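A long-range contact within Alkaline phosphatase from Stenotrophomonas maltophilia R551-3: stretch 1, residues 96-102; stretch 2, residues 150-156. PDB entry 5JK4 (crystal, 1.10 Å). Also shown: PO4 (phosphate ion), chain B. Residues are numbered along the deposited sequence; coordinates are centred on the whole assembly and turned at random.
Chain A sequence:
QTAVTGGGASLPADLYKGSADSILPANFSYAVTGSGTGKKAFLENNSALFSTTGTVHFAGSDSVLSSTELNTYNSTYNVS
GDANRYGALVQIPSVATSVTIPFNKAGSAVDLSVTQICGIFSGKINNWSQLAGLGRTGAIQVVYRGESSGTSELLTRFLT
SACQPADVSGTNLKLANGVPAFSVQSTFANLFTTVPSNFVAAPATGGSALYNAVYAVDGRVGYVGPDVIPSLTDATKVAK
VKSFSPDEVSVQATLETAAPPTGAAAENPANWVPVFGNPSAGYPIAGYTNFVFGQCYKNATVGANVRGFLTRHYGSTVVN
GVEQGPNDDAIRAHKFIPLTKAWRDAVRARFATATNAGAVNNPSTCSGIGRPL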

# COMPACT_ATOMS: atom_id res chain seq x y z
N ALA A 96 4.91 7.06 0.28
CA ALA A 96 4.98 6.34 -0.98
C ALA A 96 6.01 5.22 -0.86
O ALA A 96 6.89 5.24 0.00
CB ALA A 96 5.28 7.27 -2.15
N THR A 97 5.86 4.22 -1.72
CA THR A 97 6.68 3.02 -1.66
C THR A 97 6.87 2.44 -3.06
O THR A 97 5.99 2.54 -3.92
CB THR A 97 6.01 1.96 -0.75
OG1 THR A 97 6.90 0.84 -0.56
CG2 THR A 97 4.65 1.49 -1.29
N SER A 98 8.01 1.79 -3.25
CA SER A 98 8.18 0.90 -4.38
C SER A 98 7.64 -0.48 -4.02
O SER A 98 7.33 -0.79 -2.86
CB SER A 98 9.65 0.80 -4.75
OG SER A 98 10.40 0.28 -3.68
N VAL A 99 7.53 -1.33 -5.04
CA VAL A 99 7.38 -2.77 -4.87
C VAL A 99 8.61 -3.41 -5.47
O VAL A 99 8.95 -3.12 -6.63
CB VAL A 99 6.11 -3.33 -5.53
CG1 VAL A 99 6.02 -4.86 -5.36
CG2 VAL A 99 4.88 -2.66 -4.96
N THR A 100 9.30 -4.22 -4.68
CA THR A 100 10.55 -4.85 -5.08
C THR A 100 10.30 -6.28 -5.55
O THR A 100 9.27 -6.89 -5.21
CB THR A 100 11.57 -4.87 -3.92
OG1 THR A 100 11.30 -5.96 -3.02
CG2 THR A 100 11.58 -3.56 -3.16
N ILE A 101 11.28 -6.80 -6.29
CA ILE A 101 11.22 -8.12 -6.91
C ILE A 101 12.40 -8.94 -6.38
O ILE A 101 13.43 -9.09 -7.06
CB ILE A 101 11.22 -8.02 -8.45
CG1 ILE A 101 10.17 -7.01 -8.94
CG2 ILE A 101 11.03 -9.40 -9.06
CD1 ILE A 101 8.74 -7.33 -8.59
N PRO A 102 12.29 -9.49 -5.17
CA PRO A 102 13.33 -10.39 -4.67
C PRO A 102 13.30 -11.72 -5.40
O PRO A 102 12.23 -12.22 -5.78
CB PRO A 102 12.92 -10.59 -3.20
CG PRO A 102 11.42 -10.46 -3.24
CD PRO A 102 11.19 -9.33 -4.21
N GLY A 150 -2.33 -5.08 -0.39
CA GLY A 150 -2.02 -3.85 -1.09
C GLY A 150 -0.79 -3.96 -1.96
O GLY A 150 -0.71 -3.33 -3.01
N THR A 151 0.20 -4.75 -1.52
CA THR A 151 1.37 -4.97 -2.36
C THR A 151 0.96 -5.63 -3.67
O THR A 151 1.44 -5.25 -4.75
CB THR A 151 2.43 -5.81 -1.63
OG1 THR A 151 2.67 -5.28 -0.32
CG2 THR A 151 3.74 -5.75 -2.38
N SER A 152 0.06 -6.62 -3.60
CA SER A 152 -0.48 -7.22 -4.82
C SER A 152 -1.16 -6.18 -5.69
O SER A 152 -1.03 -6.21 -6.92
CB SER A 152 -1.49 -8.31 -4.49
OG SER A 152 -0.88 -9.39 -3.83
N GLU A 153 -1.95 -5.29 -5.09
CA GLU A 153 -2.65 -4.27 -5.86
C GLU A 153 -1.67 -3.33 -6.55
O GLU A 153 -1.83 -3.02 -7.74
CB GLU A 153 -3.62 -3.51 -4.96
CG GLU A 153 -4.48 -2.54 -5.74
CD GLU A 153 -5.52 -1.87 -4.87
OE1 GLU A 153 -6.41 -2.60 -4.36
OE2 GLU A 153 -5.44 -0.63 -4.67
N LEU A 154 -0.64 -2.89 -5.84
CA LEU A 154 0.36 -2.00 -6.44
C LEU A 154 1.07 -2.69 -7.60
O LEU A 154 1.27 -2.10 -8.66
CB LEU A 154 1.36 -1.57 -5.38
CG LEU A 154 0.82 -0.60 -4.32
CD1 LEU A 154 1.81 -0.44 -3.18
CD2 LEU A 154 0.50 0.74 -4.94
N LEU A 155 1.49 -3.94 -7.40
CA LEU A 155 2.19 -4.64 -8.47
C LEU A 155 1.28 -4.84 -9.67
O LEU A 155 1.67 -4.57 -10.82
CB LEU A 155 2.68 -6.00 -7.97
CG LEU A 155 3.32 -6.88 -9.05
CD1 LEU A 155 4.59 -6.27 -9.63
CD2 LEU A 155 3.60 -8.27 -8.52
N THR A 156 0.07 -5.34 -9.43
CA THR A 156 -0.81 -5.64 -10.56
C THR A 156 -1.29 -4.38 -11.26
O THR A 156 -1.57 -4.42 -12.47
CB THR A 156 -1.98 -6.55 -10.18
OG1 THR A 156 -2.82 -5.91 -9.21
CG2 THR A 156 -1.51 -7.90 -9.69
P PO4 B . 0.03 -5.64 2.40
O1 PO4 B . 0.60 -6.22 1.10
O2 PO4 B . 0.29 -6.57 3.56
O3 PO4 B . -1.47 -5.41 2.24
O4 PO4 B . 0.74 -4.31 2.72

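The contact joins an extended segment to a helix. Residues 96-98 end a strand that begins earlier in the chain, and 150-156 form a helix that continues beyond the stretch. Touching residues are at least 52 positions apart in sequence. The backbones keep their distance: the nearest CA atoms, those of V99 and L155, lie 6.6 Å apart. Side chains fill the gap, and no hydrogen bond crosses it. The contact rests on shape and the burial of apolar groups. About 229 Å² is buried, both sides summed.

In the extended segment the side chains alternate. The CA-to-CB bonds of T97 and V99 point toward the helix, while those of S98 and T100 point away, and the hydroxyls of those two are hydrogen-bonded elsewhere in the structure. The helix meets this segment with T151, L154 and L155, a spacing of three and four residues that places them on one side of a regular turn. Backbone bonds hold that turn in shape: L154 N to G150 O is 2.9 Å and L155 N to T151 O is 3.0 Å.

V99 is the main bump. It has the largest covered area, 83 Å², and it sits in a hollow lined by T151, L154 and L155. Its chi1 is t. V99 CG2 packs against L154 CB at 3.7 Å. V99 CG1 lies 3.9 Å from T151 CG2 and 4.4 Å from L155 CB. The branched valine thus touches all three helix residues, with a methyl group on each side of its fork in use.

The CA-to-CB bond of L154 points toward the other stretch, and its side chain reaches a second residue there. L154 CD1 meets T97 CG2 at 3.9 Å. T97 thus offers its methyl to the leucine, while its hydroxyl is used within its own stretch: T97 OG1 donates to S98 O at 2.9 Å.

I101 closes the contact more loosely. Its CA-to-CB bond points sideways, but the end of the side chain comes nearer, and I101 CD1 lies 4.4 Å from L155 CD1. Both chi angles are m.

T151 has two roles. Its methyl CG2 lines the hollow for V99, and its hydroxyl binds the phosphate ion, with T151 OG1 donating to PO4 O1 at 2.7 Å. T151 N also donates to PO4 O1, at 3.0 Å, and G150 N donates to PO4 O3 at 2.8 Å. The phosphate probably comes from the crystallisation liquor. The same threonine therefore serves an apolar contact and a polar one.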